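Local coordinates for putative phosphosugar isomerase (Silicibacter pomeroyi DSS-3, PDB 3FJ1), which is of unknown function but has two SIS domains and probably binds a sugar phosphate or related carbohydrate derivative, at residues I6-R11 with P146-A151; E15-V20 with T186-S191; I140-G145 with V157-A162. All blocks are in the same frame, centred on the assembly; numbering follows the deposited sequence.

Contact 1: I6-R11 with P146-A151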
loop_
_atom_site.group_PDB
_atom_site.type_symbol
_atom_site.label_atom_id
_atom_site.label_comp_id
_atom_site.label_asym_id
_atom_site.label_seq_id
_atom_site.Cartn_x
_atom_site.Cartn_y
_atom_site.Cartn_z
ATOM N N ILE A 6 -23.520 26.988 2.456
ATOM C CA ILE A 6 -22.615 26.052 3.122
ATOM C C ILE A 6 -22.564 24.792 2.288
ATOM O O ILE A 6 -23.606 24.223 1.960
ATOM C CB ILE A 6 -23.107 25.762 4.549
ATOM C CG1 ILE A 6 -23.072 27.067 5.360
ATOM C CG2 ILE A 6 -22.291 24.637 5.190
ATOM C CD1 ILE A 6 -23.704 26.976 6.723
ATOM N N THR A 7 -21.346 24.337 1.958
ATOM C CA THR A 7 -21.172 23.139 1.150
ATOM C C THR A 7 -21.573 21.876 1.924
ATOM O O THR A 7 -21.493 21.844 3.150
ATOM C CB THR A 7 -19.686 22.919 0.706
ATOM O OG1 THR A 7 -18.857 22.684 1.863
ATOM C CG2 THR A 7 -19.134 24.143 -0.119
ATOM N N ARG A 8 -21.949 20.829 1.204
ATOM C CA ARG A 8 -22.271 19.564 1.838
ATOM C C ARG A 8 -21.045 19.046 2.593
ATOM O O ARG A 8 -21.155 18.475 3.664
ATOM C CB ARG A 8 -22.768 18.547 0.798
ATOM C CG ARG A 8 -23.333 17.256 1.376
ATOM C CD ARG A 8 -24.516 17.505 2.325
ATOM N NE ARG A 8 -25.736 17.880 1.612
ATOM C CZ ARG A 8 -26.830 18.371 2.189
ATOM N NH1 ARG A 8 -26.855 18.578 3.501
ATOM N NH2 ARG A 8 -27.887 18.683 1.429
HETATM N N MSE A 9 -19.866 19.261 2.023
HETATM C CA MSE A 9 -18.629 18.825 2.676
HETATM C C MSE A 9 -18.508 19.488 4.031
HETATM O O MSE A 9 -18.217 18.830 5.028
HETATM C CB MSE A 9 -17.405 19.159 1.823
HETATM C CG MSE A 9 -16.129 18.678 2.428
HETATM SE SE MSE A 9 -14.605 18.980 1.239
HETATM C CE MSE A 9 -13.159 18.312 2.395
ATOM N N ARG A 10 -18.737 20.799 4.083
ATOM C CA ARG A 10 -18.663 21.514 5.366
ATOM C C ARG A 10 -19.740 21.061 6.347
ATOM O O ARG A 10 -19.467 20.932 7.531
ATOM C CB ARG A 10 -18.740 23.030 5.187
ATOM C CG ARG A 10 -18.489 23.807 6.493
ATOM C CD ARG A 10 -17.041 23.680 7.003
ATOM N NE ARG A 10 -16.987 23.506 8.448
ATOM C CZ ARG A 10 -15.858 23.398 9.150
ATOM N NH1 ARG A 10 -14.678 23.540 8.562
ATOM N NH2 ARG A 10 -15.914 23.220 10.454
ATOM N N ARG A 11 -20.963 20.850 5.867
ATOM C CA ARG A 11 -22.047 20.381 6.730
ATOM C C ARG A 11 -21.594 19.081 7.410
ATOM O O ARG A 11 -21.800 18.882 8.593
ATOM C CB ARG A 11 -23.296 20.034 5.916
ATOM C CG ARG A 11 -24.027 21.184 5.250
ATOM C CD ARG A 11 -24.867 21.906 6.206
ATOM N NE ARG A 11 -25.646 22.981 5.586
ATOM C CZ ARG A 11 -26.188 23.976 6.266
ATOM N NH1 ARG A 11 -26.000 24.066 7.574
ATOM N NH2 ARG A 11 -26.872 24.922 5.627
ATOM N N PRO A 146 -26.146 9.336 7.056
ATOM C CA PRO A 146 -26.006 9.489 5.606
ATOM C C PRO A 146 -24.871 10.448 5.221
ATOM O O PRO A 146 -24.704 11.498 5.844
ATOM C CB PRO A 146 -27.386 10.049 5.164
ATOM C CG PRO A 146 -27.992 10.650 6.390
ATOM C CD PRO A 146 -27.412 9.874 7.576
ATOM N N GLU A 147 -24.072 10.056 4.243
ATOM C CA GLU A 147 -23.018 10.926 3.747
ATOM C C GLU A 147 -23.615 11.517 2.497
ATOM O O GLU A 147 -24.268 10.814 1.753
ATOM C CB GLU A 147 -21.760 10.162 3.308
ATOM C CG GLU A 147 -21.174 9.074 4.230
ATOM C CD GLU A 147 -20.418 9.554 5.479
ATOM O OE1 GLU A 147 -19.409 10.345 5.403
ATOM O OE2 GLU A 147 -20.835 9.041 6.558
ATOM N N LEU A 148 -23.464 12.803 2.264
ATOM C CA LEU A 148 -23.808 13.322 0.929
ATOM C C LEU A 148 -22.594 13.942 0.255
ATOM O O LEU A 148 -22.662 14.274 -0.941
ATOM C CB LEU A 148 -25.032 14.253 0.906
ATOM C CG LEU A 148 -26.364 13.520 1.121
ATOM C CD1 LEU A 148 -27.528 14.530 1.027
ATOM C CD2 LEU A 148 -26.500 12.417 0.102
ATOM N N SER A 149 -21.477 14.056 0.969
ATOM C CA SER A 149 -20.271 14.607 0.396
ATOM C C SER A 149 -19.382 13.479 -0.131
ATOM O O SER A 149 -19.247 12.427 0.532
ATOM C CB SER A 149 -19.514 15.438 1.441
ATOM O OG SER A 149 -19.209 14.677 2.603
ATOM N N VAL A 150 -18.774 13.716 -1.293
ATOM C CA VAL A 150 -17.813 12.756 -1.832
ATOM C C VAL A 150 -16.613 12.660 -0.900
ATOM O O VAL A 150 -15.958 11.633 -0.871
ATOM C CB VAL A 150 -17.326 13.102 -3.260
ATOM C CG1 VAL A 150 -18.481 12.925 -4.253
ATOM C CG2 VAL A 150 -16.728 14.502 -3.302
ATOM N N ALA A 151 -16.357 13.694 -0.098
ATOM C CA ALA A 151 -15.253 13.666 0.887
ATOM C C ALA A 151 -15.472 12.523 1.898
ATOM O O ALA A 151 -14.495 11.937 2.385
ATOM C CB ALA A 151 -15.154 14.985 1.600
HETATM O O HOH W 1 -17.257 16.196 4.416
#
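Apolar packing carries most of this contact, and no direct hydrogen bond crosses it. Arg-8 and Leu-148 run alongside each other in one direction at the exposed end. Arg-8 CG is anti to the backbone N (chi1 -171°), and the chain then bends at chi2 and chi3. Its methylene part therefore runs along the leucine, with CG 3.5 Å from Leu-148 CB. Leu-148 CD1 sits over one face of the guanidinium, 3.8 Å from Arg-8 NE. The next layer is buried. Ser-149 presses its CB onto the helix backbone, 3.7 Å from Met-9 CA. Met-9, a selenomethionine, is also anti at chi1 (-178°) and stays extended beyond CG. Its CG, SE and CE all pass Ala-151 CB, and CG comes to 3.9 Å of that methyl.

The polar link goes through a water. It donates to Met-9 O at 2.9 Å and to Ser-149 OG at 3.1 Å. The serine OG is staggered between N and C (chi1 57°). There OG also hydrogen-bonds Glu-12 OE1, while Glu-12 OE2 holds Leu-148 N. This carboxylate thus grips the loop twice from one turn further along the helix.

Within residues 6-11 the helix start is closed by its own cap. Arg-10 N donates to Thr-7 OG1 at 2.9 Å.

The arrangement is an N-capped first turn of helix 8-41, laid against the loop between strand 138-141 and helix 153-171. In SIS domains of the GlmS type the comparable loop borders the sugar-phosphate pocket, so this contact is consistent with a place close to such a site.

Contact 2: E15-V20 with T186-S191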
loop_
_atom_site.group_PDB
_atom_site.type_symbol
_atom_site.label_atom_id
_atom_site.label_comp_id
_atom_site.label_asym_id
_atom_site.label_seq_id
_atom_site.Cartn_x
_atom_site.Cartn_y
_atom_site.Cartn_z
ATOM N N GLU A 15 -20.763 18.037 11.397
ATOM C CA GLU A 15 -21.461 16.906 12.059
ATOM C C GLU A 15 -20.526 15.837 12.619
ATOM O O GLU A 15 -21.016 14.947 13.314
ATOM C CB GLU A 15 -22.401 16.183 11.078
ATOM C CG GLU A 15 -23.565 17.012 10.561
ATOM C CD GLU A 15 -24.318 16.411 9.361
ATOM O OE1 GLU A 15 -23.818 15.452 8.725
ATOM O OE2 GLU A 15 -25.428 16.949 9.021
ATOM N N ILE A 16 -19.210 15.890 12.307
ATOM C CA ILE A 16 -18.278 14.853 12.775
ATOM C C ILE A 16 -18.265 14.684 14.305
ATOM O O ILE A 16 -18.401 13.567 14.797
ATOM C CB ILE A 16 -16.830 15.017 12.205
ATOM C CG1 ILE A 16 -16.764 14.655 10.714
ATOM C CG2 ILE A 16 -15.785 14.160 13.006
ATOM C CD1 ILE A 16 -15.462 15.103 10.003
ATOM N N PRO A 17 -18.122 15.773 15.075
ATOM C CA PRO A 17 -18.148 15.569 16.536
ATOM C C PRO A 17 -19.409 14.847 17.097
ATOM O O PRO A 17 -19.256 13.932 17.929
ATOM C CB PRO A 17 -18.033 16.995 17.084
ATOM C CG PRO A 17 -17.306 17.754 15.994
ATOM C CD PRO A 17 -17.861 17.182 14.724
ATOM N N GLU A 18 -20.623 15.216 16.649
ATOM C CA GLU A 18 -21.840 14.574 17.135
ATOM C C GLU A 18 -21.990 13.144 16.620
ATOM O O GLU A 18 -22.579 12.305 17.296
ATOM C CB GLU A 18 -23.095 15.369 16.738
ATOM C CG GLU A 18 -24.264 15.141 17.687
ATOM C CD GLU A 18 -24.055 15.828 19.036
ATOM O OE1 GLU A 18 -23.407 16.894 19.036
ATOM O OE2 GLU A 18 -24.527 15.309 20.075
ATOM N N ALA A 19 -21.485 12.885 15.414
ATOM C CA ALA A 19 -21.508 11.543 14.845
ATOM C C ALA A 19 -20.677 10.628 15.746
ATOM O O ALA A 19 -21.102 9.537 16.094
ATOM C CB ALA A 19 -20.935 11.540 13.421
ATOM N N VAL A 20 -19.464 11.064 16.096
ATOM C CA VAL A 20 -18.627 10.318 17.041
ATOM C C VAL A 20 -19.337 10.125 18.381
ATOM O O VAL A 20 -19.269 9.060 18.982
ATOM C CB VAL A 20 -17.237 10.997 17.197
ATOM C CG1 VAL A 20 -16.424 10.342 18.297
ATOM C CG2 VAL A 20 -16.477 10.953 15.848
ATOM N N THR A 186 -12.486 17.244 21.290
ATOM C CA THR A 186 -11.251 17.391 20.538
ATOM C C THR A 186 -11.550 17.687 19.078
ATOM O O THR A 186 -10.933 18.582 18.479
ATOM C CB THR A 186 -10.393 16.102 20.658
ATOM O OG1 THR A 186 -10.114 15.841 22.040
ATOM C CG2 THR A 186 -9.041 16.235 19.907
ATOM N N LEU A 187 -12.496 16.937 18.496
ATOM C CA LEU A 187 -12.775 17.064 17.058
ATOM C C LEU A 187 -13.546 18.320 16.740
ATOM O O LEU A 187 -13.379 18.896 15.649
ATOM C CB LEU A 187 -13.474 15.822 16.497
ATOM C CG LEU A 187 -12.617 14.537 16.618
ATOM C CD1 LEU A 187 -13.349 13.328 15.999
ATOM C CD2 LEU A 187 -11.213 14.690 16.015
ATOM N N ALA A 188 -14.357 18.766 17.691
ATOM C CA ALA A 188 -15.064 20.038 17.538
ATOM C C ALA A 188 -14.005 21.140 17.382
ATOM O O ALA A 188 -14.062 21.931 16.444
ATOM C CB ALA A 188 -15.952 20.313 18.723
ATOM N N ALA A 189 -13.034 21.161 18.305
ATOM C CA ALA A 189 -11.924 22.106 18.277
ATOM C C ALA A 189 -11.161 21.994 16.962
ATOM O O ALA A 189 -10.944 22.995 16.248
ATOM C CB ALA A 189 -11.018 21.860 19.474
ATOM N N ALA A 190 -10.756 20.747 16.604
ATOM C CA ALA A 190 -10.072 20.517 15.346
ATOM C C ALA A 190 -10.800 21.039 14.101
ATOM O O ALA A 190 -10.162 21.482 13.150
ATOM C CB ALA A 190 -9.793 18.981 15.184
ATOM N N SER A 191 -12.132 20.975 14.086
ATOM C CA SER A 191 -12.889 21.406 12.927
ATOM C C SER A 191 -12.886 22.934 12.796
ATOM O O SER A 191 -13.264 23.448 11.758
ATOM C CB SER A 191 -14.331 20.912 12.998
ATOM O OG SER A 191 -15.057 21.543 14.041
#
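Segments 15-20 and 186-191, in helices 8-41 and 183-191, run antiparallel, with an angle of 169° between their directions. Their axes approach to 8.4 Å. Pro-17 and Ala-188 are the closest CA pair, and a short alanine side chain is compatible with the spacing. The proline ring points its CG at the other backbone and touches Ala-188 N at 3.5 Å. Ala-188 CB lies beside the same CG at 4.0 Å.

Leu-187 makes the second meeting point. Its CG is anti to the carbonyl carbon, and CD1 extends on from there (chi2 -178°). CD1 meets two branches of helix 8-41, one turn apart. Ile-16 CG2 and Val-20 CG2 are each 3.9 Å from Leu-187 CD1. Both side chains cross the leucine at about a right angle, so methyl tips meet rather than whole chains. Val-157 of helix 153-171 touches all three and covers this cluster.

The backbones differ. Helix 8-41 is kinked here, where the N atoms of Pro-17 and Glu-18 lack a bond to the preceding turn. In the partner, Ser-191 OG donates to Ala-188 O at 2.6 Å. It arrives in the carbonyl plane, on a lone pair, and ties the hydroxyl back to the carbonyl three residues earlier.

This is close antiparallel helix packing through a proline, an alanine and aliphatic methyl tips that meet crosswise. It joins the long N-terminal helix of this double-SIS protein to the short helix 183-191.

Contact 3: I140-G145 with V157-A162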
loop_
_atom_site.group_PDB
_atom_site.type_symbol
_atom_site.label_atom_id
_atom_site.label_comp_id
_atom_site.label_asym_id
_atom_site.label_seq_id
_atom_site.Cartn_x
_atom_site.Cartn_y
_atom_site.Cartn_z
ATOM N N ILE A 140 -20.318 -4.068 13.516
ATOM C CA ILE A 140 -20.316 -2.860 14.306
ATOM C C ILE A 140 -20.779 -1.709 13.400
ATOM O O ILE A 140 -20.092 -1.325 12.426
ATOM C CB ILE A 140 -18.928 -2.563 14.900
ATOM C CG1 ILE A 140 -18.573 -3.645 15.923
ATOM C CG2 ILE A 140 -18.905 -1.186 15.520
ATOM C CD1 ILE A 140 -17.141 -3.678 16.346
ATOM N N ASP A 141 -21.958 -1.177 13.711
ATOM C CA ASP A 141 -22.498 -0.013 13.017
ATOM C C ASP A 141 -21.668 1.229 13.439
ATOM O O ASP A 141 -21.582 1.567 14.635
ATOM C CB ASP A 141 -23.958 0.147 13.414
ATOM C CG ASP A 141 -24.696 1.237 12.651
ATOM O OD1 ASP A 141 -24.101 2.188 12.094
ATOM O OD2 ASP A 141 -25.950 1.144 12.666
ATOM N N ILE A 142 -21.065 1.887 12.462
ATOM C CA ILE A 142 -20.223 3.078 12.718
ATOM C C ILE A 142 -20.982 4.385 13.016
ATOM O O ILE A 142 -20.372 5.386 13.443
ATOM C CB ILE A 142 -19.173 3.284 11.584
ATOM C CG1 ILE A 142 -19.821 3.779 10.269
ATOM C CG2 ILE A 142 -18.341 1.948 11.415
ATOM C CD1 ILE A 142 -18.818 4.095 9.137
ATOM N N HIS A 143 -22.294 4.383 12.831
ATOM C CA HIS A 143 -23.105 5.558 13.142
ATOM C C HIS A 143 -22.628 6.870 12.498
ATOM O O HIS A 143 -22.625 7.919 13.129
ATOM C CB HIS A 143 -23.236 5.707 14.682
ATOM C CG HIS A 143 -23.983 4.589 15.340
ATOM N ND1 HIS A 143 -23.388 3.405 15.718
ATOM C CD2 HIS A 143 -25.288 4.471 15.673
ATOM C CE1 HIS A 143 -24.290 2.610 16.261
ATOM N NE2 HIS A 143 -25.450 3.238 16.245
ATOM N N ALA A 144 -22.225 6.793 11.232
ATOM C CA ALA A 144 -21.778 7.948 10.474
ATOM C C ALA A 144 -23.000 8.710 9.977
ATOM O O ALA A 144 -22.923 9.914 9.757
ATOM C CB ALA A 144 -20.956 7.502 9.276
ATOM N N GLY A 145 -24.118 8.001 9.822
ATOM C CA GLY A 145 -25.339 8.593 9.238
ATOM C C GLY A 145 -25.162 8.742 7.735
ATOM O O GLY A 145 -24.176 8.302 7.171
ATOM N N VAL A 157 -13.792 9.011 9.806
ATOM C CA VAL A 157 -13.597 9.258 11.247
ATOM C C VAL A 157 -14.279 8.214 12.096
ATOM O O VAL A 157 -13.630 7.614 12.943
ATOM C CB VAL A 157 -13.980 10.702 11.652
ATOM C CG1 VAL A 157 -13.906 10.867 13.160
ATOM C CG2 VAL A 157 -13.048 11.721 10.946
ATOM N N THR A 158 -15.565 7.964 11.855
ATOM C CA THR A 158 -16.322 6.981 12.639
ATOM C C THR A 158 -15.844 5.533 12.444
ATOM O O THR A 158 -15.854 4.752 13.399
ATOM C CB THR A 158 -17.848 7.056 12.395
ATOM O OG1 THR A 158 -18.150 6.815 11.017
ATOM C CG2 THR A 158 -18.418 8.423 12.847
ATOM N N SER A 159 -15.413 5.185 11.233
ATOM C CA SER A 159 -14.831 3.849 10.988
ATOM C C SER A 159 -13.608 3.640 11.897
ATOM O O SER A 159 -13.452 2.594 12.571
ATOM C CB SER A 159 -14.466 3.659 9.512
ATOM O OG SER A 159 -15.635 3.567 8.676
ATOM N N ALA A 160 -12.705 4.625 11.885
ATOM C CA ALA A 160 -11.531 4.556 12.690
ATOM C C ALA A 160 -11.863 4.528 14.182
ATOM O O ALA A 160 -11.299 3.717 14.916
ATOM C CB ALA A 160 -10.531 5.699 12.330
ATOM N N VAL A 161 -12.807 5.365 14.618
ATOM C CA VAL A 161 -13.201 5.392 16.013
ATOM C C VAL A 161 -13.784 4.046 16.454
ATOM O O VAL A 161 -13.394 3.527 17.515
ATOM C CB VAL A 161 -14.167 6.548 16.323
ATOM C CG1 VAL A 161 -14.769 6.379 17.683
ATOM C CG2 VAL A 161 -13.398 7.889 16.217
ATOM N N ALA A 162 -14.669 3.479 15.634
ATOM C CA ALA A 162 -15.237 2.149 15.904
ATOM C C ALA A 162 -14.146 1.099 16.119
ATOM O O ALA A 162 -14.212 0.313 17.085
ATOM C CB ALA A 162 -16.218 1.717 14.816
#
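This contact belongs to a beta-alpha unit, in which strand 138-141 leads through a loop into helix 153-171, which folds back over the strand end. Ile-142 is the main contributor. Its CG1 sits between N and C (chi1 72°), and the chain extends to CD1. It crosses Thr-158 at about a right angle. CD1 comes to 3.3 Å of Ser-159 OG, and Thr-158 OG1 is nearly as close. Those hydroxyls are hydrogen-bonded to Thr-155 O and Lys-154 O, one turn back. They can therefore face a methyl without losing a polar partner. The other branch, Ile-142 CG2, rests on Ala-162 CB at 4.0 Å, and Ile-140 CG2 touches the same methyl. Ile-142 O lies 3.2 Å from Thr-158 CB. Ala-144 CB packs on Thr-158 OG1 at 3.4 Å. An alanine at Ile-142 would remove CG1, CG2 and CD1, with their packing on Thr-158, Ser-159 and Ala-162, and would probably loosen the loop against the helix.

An Asx turn shapes the loop: His-143 N donates to Asp-141 OD1 at 2.9 Å, meeting it from above the carboxylate plane. Asn-126 pins the next residues through Ala-144 N and Gly-145 O.

Strand 138-141 is the outermost strand of its parallel sheet within the chain, and Ile-140 bonds through its backbone to strand 120-125. Elsewhere on the helix, Val-157 meets helices 8-41, 183-191 and 308-326.

From the N terminus, helix 8-41 supplies the first half of contact 1 and, two turns later, of contact 2. The chain then builds the first parallel sheet. Residues 140-145 open contact 3 as that sheet ends, and 146-151 follow to close contact 1. Helix 153-171 closes contact 3 at 157-162. Residues 186-191 close contact 2 last. Contact 1 crosses both others, and contact 3 is nested inside contact 2. Arg-10 NH2 probably hydrogen-bonds Ser-191 O, joining contacts 1 and 2. Val-157 joins contacts 2 and 3 by packing. Contact 1 ties helix 8-41 to the loop after strand 138-141, contact 2 ties it to helix 183-191, and contact 3 ties that strand's end to helix 153-171.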